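Local coordinates for archease, possible chaperone (PDB 1J5U), which probably activates the tRNA-splicing ligase RtcB by promoting its guanylylation, and binds a calcium ion, at residues I49-E54 with G83-R88; K56-P61 with V98-I103; T72-I77 with I111-Y116. All coordinates share one frame; numbering follows the deposited sequence.

Interaction 1 (I49-E54 with G83-R88)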
loop_
_atom_site.group_PDB
_atom_site.type_symbol
_atom_site.label_atom_id
_atom_site.label_comp_id
_atom_site.label_asym_id
_atom_site.label_seq_id
_atom_site.Cartn_x
_atom_site.Cartn_y
_atom_site.Cartn_z
ATOM N N ILE A 49 8.649 -9.083 -2.865
ATOM C CA ILE A 49 8.518 -9.891 -1.666
ATOM C C ILE A 49 8.195 -11.348 -1.948
ATOM O O ILE A 49 7.339 -11.662 -2.765
ATOM C CB ILE A 49 7.429 -9.273 -0.728
ATOM C CG1 ILE A 49 7.935 -7.938 -0.201
ATOM C CG2 ILE A 49 7.097 -10.220 0.434
ATOM C CD1 ILE A 49 6.885 -7.075 0.488
ATOM N N VAL A 50 8.917 -12.236 -1.281
ATOM C CA VAL A 50 8.681 -13.673 -1.411
ATOM C C VAL A 50 8.199 -14.050 -0.014
ATOM O O VAL A 50 8.813 -13.673 0.991
ATOM C CB VAL A 50 9.978 -14.457 -1.769
ATOM C CG1 VAL A 50 9.668 -15.947 -1.917
ATOM C CG2 VAL A 50 10.559 -13.932 -3.077
ATOM N N LEU A 51 7.098 -14.780 0.055
ATOM C CA LEU A 51 6.519 -15.128 1.348
ATOM C C LEU A 51 6.819 -16.500 1.938
ATOM O O LEU A 51 6.957 -17.483 1.219
ATOM C CB LEU A 51 4.995 -14.968 1.276
ATOM C CG LEU A 51 4.430 -13.611 0.846
ATOM C CD1 LEU A 51 2.917 -13.702 0.758
ATOM C CD2 LEU A 51 4.842 -12.551 1.841
ATOM N N ASP A 52 6.915 -16.548 3.261
ATOM C CA ASP A 52 7.089 -17.811 3.964
ATOM C C ASP A 52 5.643 -18.204 4.288
ATOM O O ASP A 52 4.702 -17.546 3.828
ATOM C CB ASP A 52 7.891 -17.648 5.257
ATOM C CG ASP A 52 9.392 -17.881 5.061
ATOM O OD1 ASP A 52 9.765 -18.756 4.250
ATOM O OD2 ASP A 52 10.205 -17.204 5.737
ATOM N N THR A 53 5.451 -19.245 5.093
ATOM C CA THR A 53 4.103 -19.702 5.402
ATOM C C THR A 53 3.475 -19.181 6.684
ATOM O O THR A 53 2.253 -19.132 6.786
ATOM C CB THR A 53 4.063 -21.224 5.463
ATOM O OG1 THR A 53 4.911 -21.660 6.529
ATOM C CG2 THR A 53 4.559 -21.820 4.155
ATOM N N GLU A 54 4.299 -18.808 7.661
ATOM C CA GLU A 54 3.796 -18.331 8.945
ATOM C C GLU A 54 2.890 -17.118 8.761
ATOM O O GLU A 54 3.201 -16.202 7.989
ATOM C CB GLU A 54 4.965 -18.003 9.877
ATOM C CG GLU A 54 4.566 -17.451 11.217
ATOM C CD GLU A 54 5.749 -17.162 12.122
ATOM O OE1 GLU A 54 6.834 -16.807 11.608
ATOM O OE2 GLU A 54 5.588 -17.266 13.354
ATOM N N GLY A 83 9.110 -7.426 8.960
ATOM C CA GLY A 83 9.173 -8.756 8.394
ATOM C C GLY A 83 7.823 -9.384 8.066
ATOM O O GLY A 83 7.763 -10.575 7.806
ATOM N N TRP A 84 6.748 -8.598 8.038
ATOM C CA TRP A 84 5.423 -9.142 7.725
ATOM C C TRP A 84 4.740 -8.421 6.531
ATOM O O TRP A 84 4.607 -7.212 6.535
ATOM C CB TRP A 84 4.504 -9.036 8.959
ATOM C CG TRP A 84 4.957 -9.855 10.158
ATOM C CD1 TRP A 84 5.724 -9.435 11.199
ATOM C CD2 TRP A 84 4.689 -11.240 10.390
ATOM N NE1 TRP A 84 5.959 -10.474 12.075
ATOM C CE2 TRP A 84 5.332 -11.595 11.600
ATOM C CE3 TRP A 84 3.968 -12.216 9.693
ATOM C CZ2 TRP A 84 5.276 -12.887 12.128
ATOM C CZ3 TRP A 84 3.911 -13.512 10.226
ATOM C CH2 TRP A 84 4.563 -13.828 11.430
ATOM N N ALA A 85 4.271 -9.182 5.550
ATOM C CA ALA A 85 3.620 -8.590 4.389
ATOM C C ALA A 85 2.122 -8.905 4.293
ATOM O O ALA A 85 1.694 -10.026 4.576
ATOM C CB ALA A 85 4.333 -9.048 3.113
ATOM N N PRO A 86 1.309 -7.903 3.919
ATOM C CA PRO A 86 -0.137 -8.129 3.790
ATOM C C PRO A 86 -0.359 -9.184 2.699
ATOM O O PRO A 86 0.240 -9.123 1.628
ATOM C CB PRO A 86 -0.676 -6.742 3.415
ATOM C CG PRO A 86 0.504 -6.120 2.639
ATOM C CD PRO A 86 1.668 -6.514 3.554
ATOM N N TRP A 87 -1.223 -10.153 2.964
ATOM C CA TRP A 87 -1.457 -11.224 2.005
ATOM C C TRP A 87 -2.922 -11.404 1.603
ATOM O O TRP A 87 -3.262 -11.446 0.404
ATOM C CB TRP A 87 -0.885 -12.535 2.586
ATOM C CG TRP A 87 -1.180 -13.768 1.777
ATOM C CD1 TRP A 87 -0.852 -14.000 0.466
ATOM C CD2 TRP A 87 -1.852 -14.941 2.234
ATOM N NE1 TRP A 87 -1.282 -15.247 0.084
ATOM C CE2 TRP A 87 -1.901 -15.847 1.150
ATOM C CE3 TRP A 87 -2.419 -15.317 3.460
ATOM C CZ2 TRP A 87 -2.496 -17.110 1.253
ATOM C CZ3 TRP A 87 -3.013 -16.579 3.566
ATOM C CH2 TRP A 87 -3.044 -17.460 2.464
ATOM N N ARG A 88 -3.793 -11.523 2.602
ATOM C CA ARG A 88 -5.211 -11.691 2.330
ATOM C C ARG A 88 -6.028 -10.673 3.111
ATOM O O ARG A 88 -5.605 -10.199 4.162
ATOM C CB ARG A 88 -5.655 -13.114 2.684
ATOM C CG ARG A 88 -5.158 -14.160 1.677
ATOM C CD ARG A 88 -5.950 -14.079 0.367
ATOM N NE ARG A 88 -5.401 -14.919 -0.698
ATOM C CZ ARG A 88 -4.419 -14.551 -1.521
ATOM N NH1 ARG A 88 -3.861 -13.349 -1.409
ATOM N NH2 ARG A 88 -3.998 -15.383 -2.466
#
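Trp87, whose indole meets Leu51 across this contact, carries the shortest polar bond within the two segments, one made inside 83-88: its carbonyl O receives Arg88 NH1 at 2.7 Å. The bond is bent, with 132° at the hydrogen, and the donor stands well above the carbonyl plane. CG of Arg88 lies over the centre of the Trp87 ring, 3.4 Å above the plane, and beyond it the chain folds back to NH1, with NE1 of the indole over the guanidinium, offset toward the rim. A classic beta bulge in strand 84-92 sets Trp87 and Arg88 together opposite Thr99. Across the contact, Leu51 CD1 comes obliquely to Trp87 CD1 at 3.8 Å, while its other branch, CD2, lies 3.8 Å from Ala85 CB. Ile49 meets the same methyl with CG2 at 4.0 Å, and its CD1 is nearby. No hydrogen bond joins 49-54 to 83-88, and the touching parts, CA 49 to 54 against CA 84 to 87, run 95° apart. Both instead pair antiparallel with strand 95-105 in the four-stranded antiparallel sheet around it, so the apolar contacts connect two of its neighbours, with Leu44 of helix 32-47 against both Ile49 and Ala85. At the far end the chain turns a corner at Thr53, after which the extended side chain of Glu54 crosses the Trp84 indole, with CG and CD each 3.6 Å from CH2 and the carboxylate plane turned 60° from the ring. The backbone O of Glu54 lies near the plane of that ring, at its edge, 3.6 Å from Trp84 CZ3.

Interaction 2 (K56-P61 with V98-I103); sequences KEKMYP and VTFRKI
The segments 56-61 and 98-103 run antiparallel, their axes 4.6 Å apart at closest and their directions 148° apart. The ladder belongs to the antiparallel sheet in which strand 95-105 is the common neighbour: Lys56 with Phe100 and Lys58 with Val98 are hydrogen-bonded pairs, and Glu57 with Thr99 between them is a non-hydrogen-bonded pair. Each hydrogen-bonded pair makes both of its bonds, the shortest running from Phe100 N to Lys56 O at 2.6 Å. On the face of Glu57 and Thr99, the two side chains lie alongside and point the same way. Thr99 OG1 donates to Glu57 OE2 at 2.8 Å, meeting that oxygen on its anti side and 18° out of the carboxylate plane. The first torsion of Glu57 (chi1 -53°) sets CG beside the backbone N, and the extended chain beyond it carries OE2 to Thr99. The other face, with Phe100, Val98 and Lys58, mixes ring packing with lysine chains: CG1 of Val98, on the same strand as Phe100, sits over the ring face, offset toward the rim. Lys58 crosses the ring aslant with its methylenes, CD 3.8 Å from Phe100 CE1, before the chain bends at chi3 and its NZ forms salt bridges with Asp75 and Glu79 of helix 66-81. Tyr60 packs CD2 against Val98 CG2 at 3.4 Å, and its ring reaches toward Phe100 tip to tip. There Tyr60 OH, hydrogen-bonded to Asp75 OD1, lies near the plane of the phenylalanine ring at its edge, 3.4 Å from Phe100 CZ.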
loop_
_atom_site.group_PDB
_atom_site.type_symbol
_atom_site.label_atom_id
_atom_site.label_comp_id
_atom_site.label_asym_id
_atom_site.label_seq_id
_atom_site.Cartn_x
_atom_site.Cartn_y
_atom_site.Cartn_z
ATOM N N LYS A 56 -0.048 -14.092 10.462
ATOM C CA LYS A 56 -0.333 -13.180 11.557
ATOM C C LYS A 56 -1.494 -12.312 11.061
ATOM O O LYS A 56 -1.577 -12.022 9.858
ATOM C CB LYS A 56 0.920 -12.345 11.816
ATOM C CG LYS A 56 0.727 -11.044 12.516
ATOM C CD LYS A 56 2.074 -10.389 12.778
ATOM C CE LYS A 56 1.978 -8.883 12.626
ATOM N NZ LYS A 56 3.013 -8.175 13.425
ATOM N N GLU A 57 -2.390 -11.897 11.950
ATOM C CA GLU A 57 -3.506 -11.082 11.495
ATOM C C GLU A 57 -3.781 -9.838 12.342
ATOM O O GLU A 57 -3.560 -9.825 13.554
ATOM C CB GLU A 57 -4.773 -11.951 11.401
ATOM C CG GLU A 57 -4.594 -13.203 10.573
ATOM C CD GLU A 57 -5.819 -14.098 10.553
ATOM O OE1 GLU A 57 -6.423 -14.375 11.617
ATOM O OE2 GLU A 57 -6.163 -14.555 9.457
ATOM N N LYS A 58 -4.286 -8.793 11.687
ATOM C CA LYS A 58 -4.628 -7.541 12.349
ATOM C C LYS A 58 -5.936 -7.047 11.761
ATOM O O LYS A 58 -6.304 -7.427 10.641
ATOM C CB LYS A 58 -3.544 -6.478 12.123
ATOM C CG LYS A 58 -2.186 -6.873 12.653
ATOM C CD LYS A 58 -1.139 -5.810 12.344
ATOM C CE LYS A 58 -1.361 -4.550 13.171
ATOM N NZ LYS A 58 -0.243 -3.548 12.950
HETATM N N MSE A 59 -6.628 -6.206 12.524
HETATM C CA MSE A 59 -7.897 -5.631 12.113
HETATM C C MSE A 59 -7.706 -4.161 11.726
HETATM O O MSE A 59 -6.904 -3.442 12.328
HETATM C CB MSE A 59 -8.925 -5.659 13.256
HETATM C CG MSE A 59 -9.316 -7.023 13.786
HETATM SE SE MSE A 59 -10.153 -8.211 12.501
HETATM C CE MSE A 59 -11.273 -6.997 11.675
ATOM N N TYR A 60 -8.462 -3.730 10.731
ATOM C CA TYR A 60 -8.443 -2.344 10.294
ATOM C C TYR A 60 -9.884 -1.926 10.090
ATOM O O TYR A 60 -10.726 -2.735 9.705
ATOM C CB TYR A 60 -7.678 -2.199 8.974
ATOM C CG TYR A 60 -6.228 -2.524 9.100
ATOM C CD1 TYR A 60 -5.324 -1.568 9.550
ATOM C CD2 TYR A 60 -5.753 -3.793 8.785
ATOM C CE1 TYR A 60 -3.988 -1.862 9.685
ATOM C CE2 TYR A 60 -4.402 -4.103 8.922
ATOM C CZ TYR A 60 -3.531 -3.128 9.375
ATOM O OH TYR A 60 -2.207 -3.429 9.527
ATOM N N PRO A 61 -10.198 -0.658 10.368
ATOM C CA PRO A 61 -11.572 -0.205 10.177
ATOM C C PRO A 61 -11.933 -0.121 8.690
ATOM O O PRO A 61 -11.127 0.335 7.855
ATOM C CB PRO A 61 -11.577 1.164 10.854
ATOM C CG PRO A 61 -10.155 1.635 10.648
ATOM C CD PRO A 61 -9.370 0.390 10.984
ATOM N N VAL A 98 -6.957 -8.481 8.049
ATOM C CA VAL A 98 -5.831 -8.656 7.145
ATOM C C VAL A 98 -4.903 -9.763 7.635
ATOM O O VAL A 98 -4.430 -9.729 8.767
ATOM C CB VAL A 98 -5.037 -7.324 7.032
ATOM C CG1 VAL A 98 -3.753 -7.520 6.174
ATOM C CG2 VAL A 98 -5.941 -6.264 6.408
ATOM N N THR A 99 -4.678 -10.762 6.794
ATOM C CA THR A 99 -3.762 -11.832 7.150
ATOM C C THR A 99 -2.417 -11.476 6.510
ATOM O O THR A 99 -2.345 -11.229 5.299
ATOM C CB THR A 99 -4.215 -13.192 6.584
ATOM O OG1 THR A 99 -5.567 -13.474 6.989
ATOM C CG2 THR A 99 -3.293 -14.317 7.107
ATOM N N PHE A 100 -1.373 -11.409 7.331
ATOM C CA PHE A 100 -0.028 -11.139 6.858
ATOM C C PHE A 100 0.728 -12.466 6.795
ATOM O O PHE A 100 0.363 -13.426 7.482
ATOM C CB PHE A 100 0.719 -10.217 7.826
ATOM C CG PHE A 100 0.141 -8.841 7.937
ATOM C CD1 PHE A 100 -0.991 -8.601 8.722
ATOM C CD2 PHE A 100 0.747 -7.779 7.284
ATOM C CE1 PHE A 100 -1.503 -7.321 8.861
ATOM C CE2 PHE A 100 0.243 -6.489 7.408
ATOM C CZ PHE A 100 -0.882 -6.253 8.198
ATOM N N ARG A 101 1.748 -12.535 5.946
ATOM C CA ARG A 101 2.593 -13.722 5.867
ATOM C C ARG A 101 4.032 -13.268 6.086
ATOM O O ARG A 101 4.407 -12.139 5.731
ATOM C CB ARG A 101 2.423 -14.459 4.537
ATOM C CG ARG A 101 1.268 -15.468 4.582
ATOM C CD ARG A 101 1.046 -16.168 3.249
ATOM N NE ARG A 101 2.179 -17.002 2.862
ATOM C CZ ARG A 101 2.247 -17.712 1.736
ATOM N NH1 ARG A 101 1.242 -17.699 0.871
ATOM N NH2 ARG A 101 3.329 -18.430 1.471
ATOM N N LYS A 102 4.823 -14.129 6.725
ATOM C CA LYS A 102 6.204 -13.807 7.014
ATOM C C LYS A 102 6.954 -13.667 5.704
ATOM O O LYS A 102 6.788 -14.468 4.796
ATOM C CB LYS A 102 6.849 -14.907 7.862
ATOM C CG LYS A 102 8.178 -14.520 8.436
ATOM C CD LYS A 102 8.027 -13.344 9.402
ATOM C CE LYS A 102 9.394 -12.812 9.832
ATOM N NZ LYS A 102 9.287 -11.680 10.776
ATOM N N ILE A 103 7.773 -12.631 5.618
ATOM C CA ILE A 103 8.555 -12.373 4.418
ATOM C C ILE A 103 9.785 -13.274 4.391
ATOM O O ILE A 103 10.600 -13.236 5.310
ATOM C CB ILE A 103 9.004 -10.906 4.400
ATOM C CG1 ILE A 103 7.771 -10.013 4.253
ATOM C CG2 ILE A 103 10.063 -10.682 3.336
ATOM C CD1 ILE A 103 8.080 -8.526 4.364
#

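Interaction 3 (T72-I77 with I111-Y116); sequences TVNDWI and IKALTY
Asn74 reaches from helix 66-81 to Leu114 and Ala113. From CB, the first torsion (chi1 -82°) puts CG beside the backbone N and anti to the carbonyl carbon, about equally far (3.7 Å) from Leu114 N and O. At the tip, OD1 accepts Leu114 N at 2.8 Å with an almost straight 170° at the hydrogen, while ND2 donates to Leu114 O at 3.0 Å with that oxygen in the plane of the amide. OD1 takes a second donor, a water 3.2 Å away that also donates to Lys112 O. Beside these bonds OD1 touches Ala113, 3.5 Å from CB. Within the chain, strand 113-124 is an outermost strand of the three-stranded sheet: Ala113 and Thr115 bond through their backbones to strand 127-135, and the Asn74 amide takes the N and O of the residue between them. An alanine here would probably leave Leu114 N and O without these side-chain mates and the bridging water held through Lys112 O alone within this contact. Apolar groups lie on both sides of Asn74 in sequence. Val73 CB meets Leu114 CD2 at 3.8 Å, the side chains crossing at about a right angle, and Ile77 lays CD1 3.6 Å from Ala113 CA. Lys112 and Ala113 form a classic bulge facing Asp135, a calcium ligand, and the Lys112 side chain has its nearest atom about 4 Å from the calcium ion. With both functions of one amide bound to the backbone of a single residue, a flip of the amide would put like groups together, so its orientation is probably fixed.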
loop_
_atom_site.group_PDB
_atom_site.type_symbol
_atom_site.label_atom_id
_atom_site.label_comp_id
_atom_site.label_asym_id
_atom_site.label_seq_id
_atom_site.Cartn_x
_atom_site.Cartn_y
_atom_site.Cartn_z
ATOM N N THR A 72 -4.078 2.671 6.779
ATOM C CA THR A 72 -3.978 1.224 6.595
ATOM C C THR A 72 -2.753 0.797 5.790
ATOM O O THR A 72 -1.999 -0.084 6.191
ATOM C CB THR A 72 -5.245 0.687 5.896
ATOM O OG1 THR A 72 -6.387 0.971 6.710
ATOM C CG2 THR A 72 -5.157 -0.824 5.670
ATOM N N VAL A 73 -2.564 1.409 4.630
ATOM C CA VAL A 73 -1.440 1.016 3.801
ATOM C C VAL A 73 -0.116 1.367 4.512
ATOM O O VAL A 73 0.842 0.613 4.446
ATOM C CB VAL A 73 -1.545 1.706 2.399
ATOM C CG1 VAL A 73 -0.302 1.443 1.579
ATOM C CG2 VAL A 73 -2.814 1.205 1.653
ATOM N N ASN A 74 -0.056 2.502 5.199
ATOM C CA ASN A 74 1.196 2.823 5.868
ATOM C C ASN A 74 1.457 1.900 7.031
ATOM O O ASN A 74 2.604 1.662 7.381
ATOM C CB ASN A 74 1.250 4.291 6.284
ATOM C CG ASN A 74 1.665 5.186 5.119
ATOM O OD1 ASN A 74 2.644 4.888 4.438
ATOM N ND2 ASN A 74 0.928 6.254 4.879
ATOM N N ASP A 75 0.400 1.361 7.623
ATOM C CA ASP A 75 0.628 0.430 8.708
ATOM C C ASP A 75 1.189 -0.857 8.105
ATOM O O ASP A 75 2.043 -1.490 8.700
ATOM C CB ASP A 75 -0.647 0.124 9.491
ATOM C CG ASP A 75 -0.344 -0.712 10.718
ATOM O OD1 ASP A 75 -0.693 -1.902 10.761
ATOM O OD2 ASP A 75 0.311 -0.169 11.614
ATOM N N TRP A 76 0.737 -1.220 6.903
ATOM C CA TRP A 76 1.254 -2.405 6.226
ATOM C C TRP A 76 2.751 -2.246 5.933
ATOM O O TRP A 76 3.504 -3.208 5.986
ATOM C CB TRP A 76 0.550 -2.655 4.890
ATOM C CG TRP A 76 -0.889 -3.062 4.987
ATOM C CD1 TRP A 76 -1.591 -3.376 6.127
ATOM C CD2 TRP A 76 -1.811 -3.175 3.900
ATOM N NE1 TRP A 76 -2.893 -3.672 5.810
ATOM C CE2 TRP A 76 -3.056 -3.559 4.448
ATOM C CE3 TRP A 76 -1.703 -2.993 2.504
ATOM C CZ2 TRP A 76 -4.197 -3.766 3.653
ATOM C CZ3 TRP A 76 -2.846 -3.206 1.709
ATOM C CH2 TRP A 76 -4.072 -3.586 2.291
ATOM N N ILE A 77 3.157 -1.035 5.570
ATOM C CA ILE A 77 4.565 -0.744 5.295
ATOM C C ILE A 77 5.375 -0.902 6.605
ATOM O O ILE A 77 6.501 -1.379 6.588
ATOM C CB ILE A 77 4.715 0.682 4.716
ATOM C CG1 ILE A 77 4.207 0.674 3.255
ATOM C CG2 ILE A 77 6.185 1.150 4.804
ATOM C CD1 ILE A 77 3.803 2.049 2.688
ATOM N N ILE A 111 9.699 0.517 -0.392
ATOM C CA ILE A 111 8.748 1.611 -0.337
ATOM C C ILE A 111 8.729 2.149 1.086
ATOM O O ILE A 111 8.510 1.394 2.043
ATOM C CB ILE A 111 7.327 1.151 -0.762
ATOM C CG1 ILE A 111 7.308 0.871 -2.267
ATOM C CG2 ILE A 111 6.299 2.212 -0.403
ATOM C CD1 ILE A 111 5.976 0.315 -2.798
ATOM N N LYS A 112 8.965 3.453 1.218
ATOM C CA LYS A 112 9.000 4.119 2.511
ATOM C C LYS A 112 7.633 4.513 3.051
ATOM O O LYS A 112 7.403 4.516 4.268
ATOM C CB LYS A 112 9.848 5.392 2.426
ATOM C CG LYS A 112 11.320 5.165 2.121
ATOM C CD LYS A 112 12.048 6.499 2.056
ATOM C CE LYS A 112 13.493 6.330 1.613
ATOM N NZ LYS A 112 14.092 7.664 1.289
ATOM N N ALA A 113 6.730 4.882 2.155
ATOM C CA ALA A 113 5.416 5.299 2.589
ATOM C C ALA A 113 4.470 5.581 1.439
ATOM O O ALA A 113 4.900 5.819 0.299
ATOM C CB ALA A 113 5.537 6.588 3.425
ATOM N N LEU A 114 3.181 5.548 1.762
ATOM C CA LEU A 114 2.164 5.954 0.817
ATOM C C LEU A 114 1.998 7.418 1.228
ATOM O O LEU A 114 1.885 7.713 2.424
ATOM C CB LEU A 114 0.839 5.220 1.046
ATOM C CG LEU A 114 -0.331 5.821 0.260
ATOM C CD1 LEU A 114 -0.097 5.683 -1.263
ATOM C CD2 LEU A 114 -1.611 5.085 0.662
ATOM N N THR A 115 2.006 8.330 0.257
ATOM C CA THR A 115 1.830 9.751 0.541
ATOM C C THR A 115 0.385 10.148 0.291
ATOM O O THR A 115 -0.436 9.338 -0.168
ATOM C CB THR A 115 2.707 10.629 -0.389
ATOM O OG1 THR A 115 2.195 10.550 -1.728
ATOM C CG2 THR A 115 4.152 10.152 -0.377
ATOM N N TYR A 116 0.069 11.407 0.571
ATOM C CA TYR A 116 -1.267 11.901 0.296
ATOM C C TYR A 116 -1.329 12.500 -1.110
ATOM O O TYR A 116 -2.384 12.934 -1.554
ATOM C CB TYR A 116 -1.678 12.977 1.306
ATOM C CG TYR A 116 -2.411 12.437 2.510
ATOM C CD1 TYR A 116 -1.797 12.381 3.761
ATOM C CD2 TYR A 116 -3.722 11.975 2.394
ATOM C CE1 TYR A 116 -2.474 11.877 4.871
ATOM C CE2 TYR A 116 -4.405 11.465 3.492
ATOM C CZ TYR A 116 -3.776 11.418 4.727
ATOM O OH TYR A 116 -4.451 10.899 5.812
HETATM O O HOH W 1 5.388 4.779 6.067
#

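The first segments, 49-54, 56-61 and 72-77, come in that order, and their partners 83-88, 98-103 and 111-116 follow in the same order, so all three contacts interlock along the chain. Interactions 1 and 2 are close, centres about 9 Å apart, and share the four-stranded antiparallel sheet around strand 95-105. Interaction 3, about 15 to 16 Å from both centres, joins helix 66-81 to the edge of the other, three-stranded sheet. Trp76 of that helix touches Pro86 of interaction 1 and both Tyr60 and Phe100 of interaction 2. The helix thus packs between the two sheets and connects the four-stranded one with the part of the fold that carries the calcium site.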